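Local coordinates for type VI immunity protein Atu4351 (Agrobacterium fabrum, PDB 6ITW), which probably protects the bacterium from a type VI secretion toxin by neutralising the cognate effector as its immunity partner, at residues L153-L158 with Q169-K174; E26-R31 with N61-K66; T105-N108 with R113-C116. All blocks are in the same frame, centred on the assembly; numbering follows the deposited sequence. Where two conformers were deposited one is given.

Interaction 1 of 3, residues L153-L158 with Q169-K174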
ATOM      1  N   LEU A 153      12.535  12.910  -6.514  1.00 46.89           N
ATOM      2  CA  LEU A 153      11.688  11.747  -6.760  1.00 42.16           C
ATOM      3  C   LEU A 153      12.365  10.746  -7.698  1.00 42.48           C
ATOM      4  O   LEU A 153      13.146  11.113  -8.581  1.00 43.82           O
ATOM      5  CB  LEU A 153      10.352  12.209  -7.323  1.00 41.58           C
ATOM      6  CG  LEU A 153       9.629  13.136  -6.330  1.00 45.14           C
ATOM      7  CD1 LEU A 153       8.265  13.543  -6.835  1.00 46.10           C
ATOM      8  CD2 LEU A 153       9.482  12.457  -4.990  1.00 44.97           C
HETATM    9  N   MSE A 154      12.083   9.457  -7.480  1.00 36.87           N
HETATM   10  CA  MSE A 154      12.786   8.408  -8.230  1.00 38.90           C
HETATM   11  C   MSE A 154      11.974   7.679  -9.321  1.00 38.31           C
HETATM   12  O   MSE A 154      12.581   7.029 -10.189  1.00 36.55           O
HETATM   13  CB  MSE A 154      13.349   7.343  -7.272  1.00 30.09           C
HETATM   14  CG  MSE A 154      14.419   7.830  -6.342  1.00 36.98           C
HETATM   15 SE   MSE A 154      15.308   6.321  -5.446  0.87 35.94          SE
HETATM   16  CE  MSE A 154      13.946   5.928  -4.122  1.00 32.86           C
ATOM     17  N   PHE A 155      10.634   7.761  -9.298  1.00 36.42           N
ATOM     18  CA  PHE A 155       9.851   6.874 -10.169  1.00 41.28           C
ATOM     19  C   PHE A 155      10.208   7.043 -11.649  1.00 39.51           C
ATOM     20  O   PHE A 155      10.510   6.058 -12.334  1.00 39.55           O
ATOM     21  CB  PHE A 155       8.346   7.063  -9.988  1.00 37.81           C
ATOM     22  CG  PHE A 155       7.537   6.162 -10.902  1.00 40.86           C
ATOM     23  CD1 PHE A 155       7.418   4.801 -10.627  1.00 36.61           C
ATOM     24  CD2 PHE A 155       6.944   6.657 -12.060  1.00 37.71           C
ATOM     25  CE1 PHE A 155       6.695   3.954 -11.470  1.00 36.49           C
ATOM     26  CE2 PHE A 155       6.221   5.813 -12.908  1.00 35.31           C
ATOM     27  CZ  PHE A 155       6.093   4.466 -12.612  1.00 34.71           C
ATOM     28  N   ASN A 156      10.168   8.278 -12.167  1.00 37.43           N
ATOM     29  CA  ASN A 156      10.368   8.482 -13.607  1.00 41.69           C
ATOM     30  C   ASN A 156      11.715   7.950 -14.077  1.00 41.90           C
ATOM     31  O   ASN A 156      11.796   7.245 -15.092  1.00 44.46           O
ATOM     32  CB  ASN A 156      10.228   9.959 -13.954  1.00 40.96           C
ATOM     33  CG  ASN A 156       8.797  10.433 -13.848  1.00 40.27           C
ATOM     34  OD1 ASN A 156       7.869   9.626 -13.801  1.00 41.26           O
ATOM     35  ND2 ASN A 156       8.611  11.739 -13.787  1.00 38.22           N
ATOM     36  N   ARG A 157      12.786   8.249 -13.340  1.00 42.45           N
ATOM     37  CA  ARG A 157      14.088   7.710 -13.721  1.00 42.27           C
ATOM     38  C   ARG A 157      14.104   6.188 -13.638  1.00 42.07           C
ATOM     39  O   ARG A 157      14.717   5.519 -14.481  1.00 44.21           O
ATOM     40  CB  ARG A 157      15.187   8.317 -12.848  1.00 41.88           C
ATOM     41  CG  ARG A 157      15.424   9.810 -13.089  1.00 47.50           C
ATOM     42  CD  ARG A 157      16.496  10.358 -12.139  1.00 47.65           C
ATOM     43  NE  ARG A 157      15.933  10.625 -10.821  1.00 50.64           N
ATOM     44  CZ  ARG A 157      16.622  10.589  -9.682  1.00 47.57           C
ATOM     45  NH1 ARG A 157      17.913  10.282  -9.684  1.00 43.60           N
ATOM     46  NH2 ARG A 157      16.009  10.838  -8.535  1.00 40.24           N
ATOM     47  N   LEU A 158      13.427   5.611 -12.636  1.00 43.20           N
ATOM     48  CA  LEU A 158      13.440   4.157 -12.525  1.00 43.22           C
ATOM     49  C   LEU A 158      12.625   3.513 -13.644  1.00 41.07           C
ATOM     50  O   LEU A 158      13.036   2.493 -14.210  1.00 40.08           O
ATOM     51  CB  LEU A 158      12.932   3.728 -11.151  1.00 40.71           C
ATOM     52  CG  LEU A 158      13.834   4.069  -9.960  1.00 42.02           C
ATOM     53  CD1 LEU A 158      13.180   3.535  -8.709  1.00 35.02           C
ATOM     54  CD2 LEU A 158      15.293   3.524 -10.110  1.00 33.68           C
ATOM     55  N   GLN A 169       5.673  -7.096  -9.038  1.00 28.10           N
ATOM     56  CA  GLN A 169       7.002  -6.585  -8.711  1.00 31.28           C
ATOM     57  C   GLN A 169       6.945  -5.164  -8.165  1.00 33.03           C
ATOM     58  O   GLN A 169       5.958  -4.449  -8.352  1.00 35.94           O
ATOM     59  CB  GLN A 169       7.917  -6.550  -9.924  1.00 34.78           C
ATOM     60  CG  GLN A 169       8.162  -7.854 -10.598  1.00 36.43           C
ATOM     61  CD  GLN A 169       9.004  -7.627 -11.830  1.00 40.12           C
ATOM     62  OE1 GLN A 169       8.752  -6.684 -12.602  1.00 38.88           O
ATOM     63  NE2 GLN A 169      10.038  -8.448 -11.999  1.00 35.92           N
ATOM     64  N   ILE A 170       8.045  -4.753  -7.511  1.00 31.67           N
ATOM     65  CA  ILE A 170       8.263  -3.381  -7.049  1.00 35.56           C
ATOM     66  C   ILE A 170       9.728  -3.023  -7.292  1.00 32.31           C
ATOM     67  O   ILE A 170      10.569  -3.889  -7.529  1.00 31.69           O
ATOM     68  CB  ILE A 170       7.925  -3.183  -5.549  1.00 32.75           C
ATOM     69  CG1 ILE A 170       8.748  -4.141  -4.684  1.00 33.33           C
ATOM     70  CG2 ILE A 170       6.437  -3.379  -5.267  1.00 27.51           C
ATOM     71  CD1 ILE A 170       8.627  -3.877  -3.153  1.00 33.48           C
ATOM     72  N   TYR A 171      10.033  -1.724  -7.219  1.00 33.53           N
ATOM     73  CA  TYR A 171      11.419  -1.258  -7.142  1.00 34.48           C
ATOM     74  C   TYR A 171      11.868  -1.296  -5.687  1.00 36.66           C
ATOM     75  O   TYR A 171      11.181  -0.773  -4.805  1.00 35.71           O
ATOM     76  CB  TYR A 171      11.580   0.161  -7.686  1.00 34.46           C
ATOM     77  CG  TYR A 171      11.084   0.347  -9.105  1.00 35.84           C
ATOM     78  CD1 TYR A 171      11.577  -0.440 -10.144  1.00 32.01           C
ATOM     79  CD2 TYR A 171      10.129   1.320  -9.407  1.00 35.55           C
ATOM     80  CE1 TYR A 171      11.130  -0.262 -11.449  1.00 32.65           C
ATOM     81  CE2 TYR A 171       9.675   1.513 -10.723  1.00 37.10           C
ATOM     82  CZ  TYR A 171      10.186   0.715 -11.733  1.00 37.70           C
ATOM     83  OH  TYR A 171       9.742   0.891 -13.023  1.00 35.91           O
ATOM     84  N   SER A 172      13.022  -1.903  -5.447  1.00 32.83           N
ATOM     85  CA  SER A 172      13.524  -2.169  -4.117  1.00 34.96           C
ATOM     86  C   SER A 172      15.027  -1.919  -4.092  1.00 40.06           C
ATOM     87  O   SER A 172      15.721  -2.192  -5.080  1.00 35.23           O
ATOM     88  CB  SER A 172      13.231  -3.626  -3.718  1.00 32.45           C
ATOM     89  OG  SER A 172      13.632  -3.912  -2.379  1.00 36.43           O
ATOM     90  N   PRO A 173      15.560  -1.426  -2.979  1.00 39.38           N
ATOM     91  CA  PRO A 173      17.010  -1.218  -2.921  1.00 37.84           C
ATOM     92  C   PRO A 173      17.733  -2.554  -2.867  1.00 38.15           C
ATOM     93  O   PRO A 173      17.315  -3.489  -2.180  1.00 37.21           O
ATOM     94  CB  PRO A 173      17.214  -0.391  -1.640  1.00 37.69           C
ATOM     95  CG  PRO A 173      16.013  -0.679  -0.794  1.00 40.09           C
ATOM     96  CD  PRO A 173      14.882  -1.077  -1.717  1.00 35.07           C
ATOM     97  N   LYS A 174      18.803  -2.646  -3.656  1.00 37.54           N
ATOM     98  CA  LYS A 174      19.644  -3.834  -3.647  1.00 36.10           C
ATOM     99  C   LYS A 174      20.311  -4.005  -2.287  1.00 41.37           C
ATOM    100  O   LYS A 174      20.192  -5.056  -1.653  1.00 37.01           O
ATOM    101  CB  LYS A 174      20.694  -3.722  -4.760  1.00 44.06           C
ATOM    102  CG  LYS A 174      21.678  -4.893  -4.815  1.00 46.74           C
ATOM    103  CD  LYS A 174      23.100  -4.427  -5.142  1.00 58.48           C
ATOM    104  CE  LYS A 174      23.793  -5.309  -6.187  1.00 67.22           C
ATOM    105  NZ  LYS A 174      23.707  -6.765  -5.860  1.00 73.45           N
TER
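R157 NH2 is gripped by two acceptors beside the helical turn whose L158 covers a face of the Y171 ring and whose F155 meets its edge. L153 O lies 2.9 Å from R157 NH2, and the D148 carboxylate adds a salt bridge. The bond to L153 is nearly straight (169°) and runs in the guanidinium plane, but it meets the carbonyl from above its plane. Arginine suits this outer, partly exposed side, where its long chain can fold back to the residues leading into the helix.

The inward side is apolar. L158 lies across one face of Y171, its CB 4.0 Å from the ring centroid and almost on the ring normal, a CH-pi contact. Because chi1 of L158 (-68°) sets CG anti to the carbonyl carbon, the branch runs along the ring toward its root, where CD1 comes within 3.8 Å of Y171 CD2. Leucine thus covers the ring with both its stem and one methyl. F155 instead approaches the rim of Y171, its CE1 3.9 Å from Y171 CE2 and near the plane of the tyrosine ring. F155 also meets Y56 edge-to-face, which continues the aromatic cluster.

Tyrosine fits here because its ring is buried while its hydroxyl still finds a partner, hydrogen-bonding with G163 O just beyond the helix. At the other end of the helix, D145 OD1 accepts a hydrogen bond from F155 N, satisfying an amide of the first turn. M188 and F92 also touch L158, enclosing it from the strand 188-192 side and from a loop. The arrangement is a helix packed through apolar and aromatic side chains on a two-stranded antiparallel sheet, 169-173 with 188-192, within the Tdi1 C-terminal family region.

Interaction 2 of 3, residues E26-R31 with N61-K66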
ATOM      1  N   GLU A  26     -14.215 -15.530  -7.602  1.00 51.68           N
ATOM      2  CA  GLU A  26     -15.390 -15.279  -6.769  1.00 53.89           C
ATOM      3  C   GLU A  26     -15.215 -15.842  -5.363  1.00 50.31           C
ATOM      4  O   GLU A  26     -15.657 -15.226  -4.386  1.00 44.69           O
ATOM      5  CB  GLU A  26     -16.643 -15.846  -7.431  1.00 54.71           C
ATOM      6  CG  GLU A  26     -17.190 -14.920  -8.501  1.00 54.28           C
ATOM      7  CD  GLU A  26     -17.583 -13.562  -7.938  1.00 56.12           C
ATOM      8  OE1 GLU A  26     -17.839 -13.464  -6.713  1.00 64.05           O
ATOM      9  OE2 GLU A  26     -17.637 -12.589  -8.717  1.00 54.85           O
ATOM     10  N   ALA A  27     -14.559 -16.999  -5.233  1.00 51.18           N
ATOM     11  CA  ALA A  27     -14.283 -17.519  -3.897  1.00 52.48           C
ATOM     12  C   ALA A  27     -13.490 -16.505  -3.078  1.00 54.91           C
ATOM     13  O   ALA A  27     -13.856 -16.188  -1.938  1.00 56.03           O
ATOM     14  CB  ALA A  27     -13.538 -18.855  -3.991  1.00 43.83           C
ATOM     15  N   ASP A  28     -12.417 -15.955  -3.664  1.00 51.01           N
ATOM     16  CA  ASP A  28     -11.645 -14.911  -2.991  1.00 52.15           C
ATOM     17  C   ASP A  28     -12.513 -13.697  -2.644  1.00 48.28           C
ATOM     18  O   ASP A  28     -12.451 -13.185  -1.521  1.00 49.64           O
ATOM     19  CB  ASP A  28     -10.446 -14.513  -3.858  1.00 50.14           C
ATOM     20  CG  ASP A  28      -9.287 -15.495  -3.730  1.00 51.64           C
ATOM     21  OD1 ASP A  28      -9.376 -16.402  -2.871  1.00 50.69           O
ATOM     22  OD2 ASP A  28      -8.294 -15.371  -4.485  1.00 48.39           O
ATOM     23  N   ILE A  29     -13.346 -13.234  -3.585  1.00 42.99           N
ATOM     24  CA  ILE A  29     -14.196 -12.077  -3.297  1.00 47.97           C
ATOM     25  C   ILE A  29     -15.234 -12.422  -2.231  1.00 53.55           C
ATOM     26  O   ILE A  29     -15.647 -11.555  -1.444  1.00 54.09           O
ATOM     27  CB  ILE A  29     -14.867 -11.555  -4.585  1.00 46.45           C
ATOM     28  CG1 ILE A  29     -13.826 -11.101  -5.611  1.00 48.22           C
ATOM     29  CG2 ILE A  29     -15.831 -10.385  -4.295  1.00 44.27           C
ATOM     30  CD1 ILE A  29     -14.453 -10.522  -6.875  1.00 44.49           C
ATOM     31  N   ALA A  30     -15.679 -13.683  -2.185  1.00 52.38           N
ATOM     32  CA  ALA A  30     -16.663 -14.073  -1.180  1.00 54.71           C
ATOM     33  C   ALA A  30     -16.063 -13.980   0.213  1.00 53.80           C
ATOM     34  O   ALA A  30     -16.710 -13.499   1.153  1.00 53.08           O
ATOM     35  CB  ALA A  30     -17.170 -15.488  -1.459  1.00 51.25           C
ATOM     36  N   ARG A  31     -14.806 -14.401   0.343  1.00 49.73           N
ATOM     37  CA  ARG A  31     -14.062 -14.299   1.590  1.00 51.38           C
ATOM     38  C   ARG A  31     -14.099 -12.899   2.219  1.00 51.48           C
ATOM     39  O   ARG A  31     -13.944 -12.777   3.438  1.00 51.16           O
ATOM     40  CB  ARG A  31     -12.628 -14.748   1.305  1.00 55.59           C
ATOM     41  CG  ARG A  31     -11.703 -14.791   2.487  1.00 60.49           C
ATOM     42  CD  ARG A  31     -10.371 -15.444   2.111  1.00 66.00           C
ATOM     43  NE  ARG A  31     -10.484 -16.881   1.858  1.00 74.12           N
ATOM     44  CZ  ARG A  31     -10.374 -17.445   0.657  1.00 77.63           C
ATOM     45  NH1 ARG A  31     -10.141 -16.690  -0.406  1.00 69.60           N
ATOM     46  NH2 ARG A  31     -10.488 -18.765   0.518  1.00 75.08           N
ATOM     47  N   ASN A  61      -4.230  -9.047  -4.995  1.00 32.30           N
ATOM     48  CA  ASN A  61      -5.170  -9.901  -4.290  1.00 34.47           C
ATOM     49  C   ASN A  61      -4.832  -9.931  -2.804  1.00 29.75           C
ATOM     50  O   ASN A  61      -3.765 -10.429  -2.438  1.00 39.29           O
ATOM     51  CB  ASN A  61      -5.138 -11.306  -4.897  1.00 35.36           C
ATOM     52  CG  ASN A  61      -6.250 -12.197  -4.377  1.00 42.49           C
ATOM     53  OD1 ASN A  61      -6.596 -12.163  -3.184  1.00 37.06           O
ATOM     54  ND2 ASN A  61      -6.831 -12.997  -5.278  1.00 38.04           N
ATOM     55  N   PRO A  62      -5.708  -9.422  -1.920  1.00 35.02           N
ATOM     56  CA  PRO A  62      -5.383  -9.406  -0.476  1.00 37.38           C
ATOM     57  C   PRO A  62      -5.010 -10.762   0.069  1.00 36.43           C
ATOM     58  O   PRO A  62      -4.190 -10.862   0.990  1.00 34.83           O
ATOM     59  CB  PRO A  62      -6.673  -8.906   0.192  1.00 36.14           C
ATOM     60  CG  PRO A  62      -7.547  -8.424  -0.907  1.00 36.38           C
ATOM     61  CD  PRO A  62      -7.103  -9.040  -2.179  1.00 38.85           C
ATOM     62  N   GLU A  63      -5.623 -11.816  -0.468  1.00 36.84           N
ATOM     63  CA  GLU A  63      -5.304 -13.160  -0.020  1.00 45.04           C
ATOM     64  C   GLU A  63      -3.833 -13.492  -0.264  1.00 44.55           C
ATOM     65  O   GLU A  63      -3.192 -14.128   0.578  1.00 43.26           O
ATOM     66  CB  GLU A  63      -6.232 -14.162  -0.713  1.00 44.83           C
ATOM     67  CG  GLU A  63      -6.203 -15.559  -0.095  1.00 57.25           C
ATOM     68  CD  GLU A  63      -6.766 -15.603   1.334  1.00 67.73           C
ATOM     69  OE1 GLU A  63      -7.372 -14.606   1.809  1.00 63.49           O
ATOM     70  OE2 GLU A  63      -6.600 -16.655   1.983  1.00 68.07           O
ATOM     71  N   LYS A  64      -3.264 -13.025  -1.384  1.00 35.68           N
ATOM     72  CA  LYS A  64      -1.893 -13.385  -1.746  1.00 41.82           C
ATOM     73  C   LYS A  64      -0.851 -12.641  -0.916  1.00 37.92           C
ATOM     74  O   LYS A  64       0.274 -13.136  -0.774  1.00 39.37           O
ATOM     75  CB  LYS A  64      -1.668 -13.143  -3.249  1.00 37.60           C
ATOM     76  CG  LYS A  64      -2.413 -14.187  -4.109  1.00 44.55           C
ATOM     77  CD  LYS A  64      -2.515 -13.841  -5.602  1.00 45.93           C
ATOM     78  CE  LYS A  64      -1.157 -13.836  -6.297  1.00 52.66           C
ATOM     79  NZ  LYS A  64      -1.294 -13.944  -7.792  1.00 49.88           N
ATOM     80  N   TYR A  65      -1.206 -11.494  -0.339  1.00 34.13           N
ATOM     81  CA  TYR A  65      -0.270 -10.669   0.421  1.00 38.84           C
ATOM     82  C   TYR A  65      -0.599 -10.577   1.912  1.00 38.45           C
ATOM     83  O   TYR A  65      -0.040  -9.712   2.598  1.00 43.01           O
ATOM     84  CB  TYR A  65      -0.207  -9.262  -0.192  1.00 34.36           C
ATOM     85  CG  TYR A  65       0.424  -9.268  -1.576  1.00 35.82           C
ATOM     86  CD1 TYR A  65      -0.322  -9.621  -2.703  1.00 36.38           C
ATOM     87  CD2 TYR A  65       1.772  -8.959  -1.754  1.00 33.15           C
ATOM     88  CE1 TYR A  65       0.245  -9.649  -3.975  1.00 32.57           C
ATOM     89  CE2 TYR A  65       2.356  -8.988  -3.026  1.00 36.19           C
ATOM     90  CZ  TYR A  65       1.581  -9.332  -4.130  1.00 33.71           C
ATOM     91  OH  TYR A  65       2.129  -9.347  -5.388  1.00 29.39           O
ATOM     92  N   LYS A  66      -1.459 -11.454   2.448  1.00 39.71           N
ATOM     93  CA  LYS A  66      -1.866 -11.324   3.854  1.00 43.07           C
ATOM     94  C   LYS A  66      -0.714 -11.611   4.819  1.00 39.75           C
ATOM     95  O   LYS A  66      -0.679 -11.055   5.926  1.00 41.56           O
ATOM     96  CB  LYS A  66      -3.052 -12.248   4.159  1.00 42.79           C
ATOM     97  CG  LYS A  66      -2.729 -13.732   3.978  1.00 46.61           C
ATOM     98  CD  LYS A  66      -3.981 -14.595   3.777  1.00 55.46           C
ATOM     99  CE  LYS A  66      -4.695 -14.909   5.077  1.00 59.77           C
ATOM    100  NZ  LYS A  66      -5.416 -16.221   4.977  1.00 65.51           N
TER
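D28 and N61 make the direct hydrogen bond of this contact: N61 ND2 donates to D28 OD2 at 2.9 Å, with an N-H...O angle of 152°. The amide meets the oxygen on its anti side, somewhat out of the carboxylate plane, and the two flat groups stand perpendicular. Beside this pair, R31 crosses E63 at about a right angle. The carboxylate sits beside the last methylene of R31, CD to E63 OE1 3.1 Å, and its OE2 lies over one face of the guanidinium, offset toward the rim. R31 NE stays 3.9 Å from E63 OE1, a long salt bridge resting on charge alone, since no N-H points at the oxygen.

Each partner is placed by a neighbour. One helical turn apart, R31 NH1 and D28 OD1 form a salt bridge at 2.6 Å, although its hydrogen bond is bent and weak; both carboxylate oxygens of D28 are therefore engaged. N61 stretches toward the helix with CG anti to its backbone N (chi1 -170°). Its OD1 accepts from E63 N at 2.9 Å, an Asx turn that holds the amide while ND2 faces D28. Asparagine suits the site by offering both an acceptor and a donor. K66 NZ, 3.2 Å from E63 OE2 and above the carboxylate plane, completes a four-residue charge network that probably offsets the proximity of two acids.

The contact joins helix 26-31 to the connection between strand 57-59 and helix 66-73. Behind it, I29 packs on helix 38-47, and Y65, the N-cap residue of helix 66-73, reaches L194 and M197 of helix 193-200.

Interaction 3 of 3, residues T105-N108 with R113-C116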
ATOM      1  N   THR A 105      -5.662   2.497   5.269  1.00 33.19           N
ATOM      2  CA  THR A 105      -4.395   2.360   5.972  1.00 37.39           C
ATOM      3  C   THR A 105      -3.277   2.331   4.937  1.00 40.08           C
ATOM      4  O   THR A 105      -3.472   1.806   3.834  1.00 38.46           O
ATOM      5  CB  THR A 105      -4.390   1.059   6.818  1.00 41.79           C
ATOM      6  OG1 THR A 105      -5.521   1.050   7.711  1.00 38.31           O
ATOM      7  CG2 THR A 105      -3.096   0.913   7.621  1.00 35.60           C
ATOM      8  N   GLU A 106      -2.120   2.905   5.267  1.00 37.77           N
ATOM      9  CA  GLU A 106      -0.948   2.860   4.396  0.59 36.78           C
ATOM     10  C   GLU A 106       0.203   2.205   5.152  1.00 36.95           C
ATOM     11  O   GLU A 106       0.504   2.588   6.287  1.00 39.98           O
ATOM     12  CB  GLU A 106      -0.548   4.263   3.898  0.59 37.32           C
ATOM     13  CG  GLU A 106      -1.630   5.017   3.068  0.59 41.66           C
ATOM     14  CD  GLU A 106      -1.167   6.403   2.555  0.59 43.18           C
ATOM     15  OE1 GLU A 106       0.056   6.663   2.537  0.59 46.83           O
ATOM     16  OE2 GLU A 106      -2.025   7.236   2.171  0.59 42.24           O
ATOM     17  N   ILE A 107       0.841   1.224   4.527  1.00 35.60           N
ATOM     18  CA  ILE A 107       1.960   0.501   5.120  1.00 35.81           C
ATOM     19  C   ILE A 107       3.176   0.779   4.244  1.00 38.11           C
ATOM     20  O   ILE A 107       3.322   0.201   3.159  1.00 33.07           O
ATOM     21  CB  ILE A 107       1.689  -1.002   5.238  1.00 35.97           C
ATOM     22  CG1 ILE A 107       0.391  -1.267   6.012  1.00 35.41           C
ATOM     23  CG2 ILE A 107       2.832  -1.676   5.941  1.00 29.42           C
ATOM     24  CD1 ILE A 107       0.103  -2.779   6.220  1.00 31.21           C
ATOM     25  N   ASN A 108       4.050   1.672   4.711  1.00 36.96           N
ATOM     26  CA  ASN A 108       5.231   2.080   3.956  1.00 35.52           C
ATOM     27  C   ASN A 108       6.341   1.077   4.254  1.00 37.67           C
ATOM     28  O   ASN A 108       7.029   1.171   5.276  1.00 35.50           O
ATOM     29  CB  ASN A 108       5.622   3.508   4.315  1.00 33.59           C
ATOM     30  CG  ASN A 108       6.771   4.026   3.478  1.00 38.18           C
ATOM     31  OD1 ASN A 108       7.641   3.259   3.053  1.00 40.25           O
ATOM     32  ND2 ASN A 108       6.792   5.336   3.241  1.00 40.05           N
ATOM     33  N   ARG A 113       6.990   2.566   8.080  1.00 31.92           N
ATOM     34  CA  ARG A 113       6.017   3.457   8.683  1.00 33.16           C
ATOM     35  C   ARG A 113       4.599   2.976   8.373  1.00 38.39           C
ATOM     36  O   ARG A 113       4.353   2.301   7.370  1.00 38.33           O
ATOM     37  CB  ARG A 113       6.228   4.908   8.202  1.00 34.73           C
ATOM     38  CG  ARG A 113       7.642   5.407   8.467  1.00 32.36           C
ATOM     39  CD  ARG A 113       7.900   6.825   7.961  1.00 31.17           C
ATOM     40  NE  ARG A 113       9.336   7.071   8.027  1.00 41.17           N
ATOM     41  CZ  ARG A 113       9.993   8.109   7.504  1.00 45.13           C
ATOM     42  NH1 ARG A 113       9.368   9.080   6.837  1.00 34.94           N
ATOM     43  NH2 ARG A 113      11.312   8.159   7.657  1.00 43.49           N
ATOM     44  N   VAL A 114       3.670   3.288   9.270  1.00 35.40           N
ATOM     45  CA  VAL A 114       2.256   3.006   9.079  1.00 36.35           C
ATOM     46  C   VAL A 114       1.489   4.291   9.349  1.00 36.71           C
ATOM     47  O   VAL A 114       1.838   5.052  10.256  1.00 39.46           O
ATOM     48  CB  VAL A 114       1.750   1.868   9.995  1.00 34.24           C
ATOM     49  CG1 VAL A 114       0.250   1.614   9.770  1.00 34.64           C
ATOM     50  CG2 VAL A 114       2.533   0.580   9.767  1.00 31.58           C
ATOM     51  N   THR A 115       0.442   4.532   8.565  1.00 35.35           N
ATOM     52  CA  THR A 115      -0.371   5.731   8.727  1.00 39.95           C
ATOM     53  C   THR A 115      -1.861   5.415   8.650  1.00 40.34           C
ATOM     54  O   THR A 115      -2.305   4.675   7.771  1.00 36.95           O
ATOM     55  CB  THR A 115      -0.026   6.793   7.666  1.00 34.79           C
ATOM     56  OG1 THR A 115      -0.000   6.185   6.368  1.00 43.49           O
ATOM     57  CG2 THR A 115       1.330   7.416   7.957  1.00 39.45           C
ATOM     58  N   CYS A 116      -2.628   5.980   9.577  1.00 40.53           N
ATOM     59  CA  CYS A 116      -4.070   5.765   9.618  1.00 42.74           C
ATOM     60  C   CYS A 116      -4.796   7.033  10.054  1.00 45.28           C
ATOM     61  O   CYS A 116      -4.568   7.544  11.151  1.00 46.88           O
ATOM     62  CB  CYS A 116      -4.415   4.609  10.560  1.00 43.59           C
ATOM     63  SG  CYS A 116      -5.952   3.749  10.153  1.00 47.71           S
TER
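T105 and V114 each set one methyl anti to the backbone N, V114 CG1 at chi1 179° and T105 CG2 likewise. These two methyls, diagonal to each other across the strands, meet at 4.0 Å. The same rotation of T105 (chi1 -55°) turns OG1 back along its own strand, where it hydrogen-bonds with K103 O, so a buried hydroxyl is satisfied. Branched residues suit these extended strands, and I107 adds its CG2 at 4.5 Å from V114 CG2 on the same apolar face, as the more distant neighbour.

The backbone does most of the joining. E106 and T115 form a hydrogen-bonded antiparallel pair, E106 N to T115 O at 3.1 Å and T115 N to E106 O at 3.0 Å. Their side chains cross obliquely on the other face: T115 OG1, turned between its backbone N and carbonyl carbon (chi1 48°), lies 3.2 Å from E106 CB. N108 and R113 repeat the pairing nearer the turn, with N108 N to R113 O the shorter bond at 2.7 Å. N108 OD1 accepts from L111 N, tying the strand end to the connection that follows.

The hairpin lies inside the mixed sheet: strand 94-99 flanks 103-108, and 207-209 runs parallel beside 113-116. Helix 66-73 covers the I107 and V114 face through A72 and L73, while Y209 touches R113 and T115.

The three contacts differ in chemistry as they differ in burial. Interaction 1 is wholly buried and apolar, a helix set on a two-stranded sheet in the C-terminal family region. Interaction 2 lies partly at the surface of the GAD-like region and relies on charges and an amide. Interaction 3, nearest the chain centre, is built from main-chain bonds within the large sheet, with one largely apolar face and one more polar. They share no element and do not touch, yet neighbours connect them: helix 66-73, which begins at the loop of interaction 2, covers interaction 3, and Y171 of interaction 1 bonds through its backbone to A91, between two strands of the large sheet.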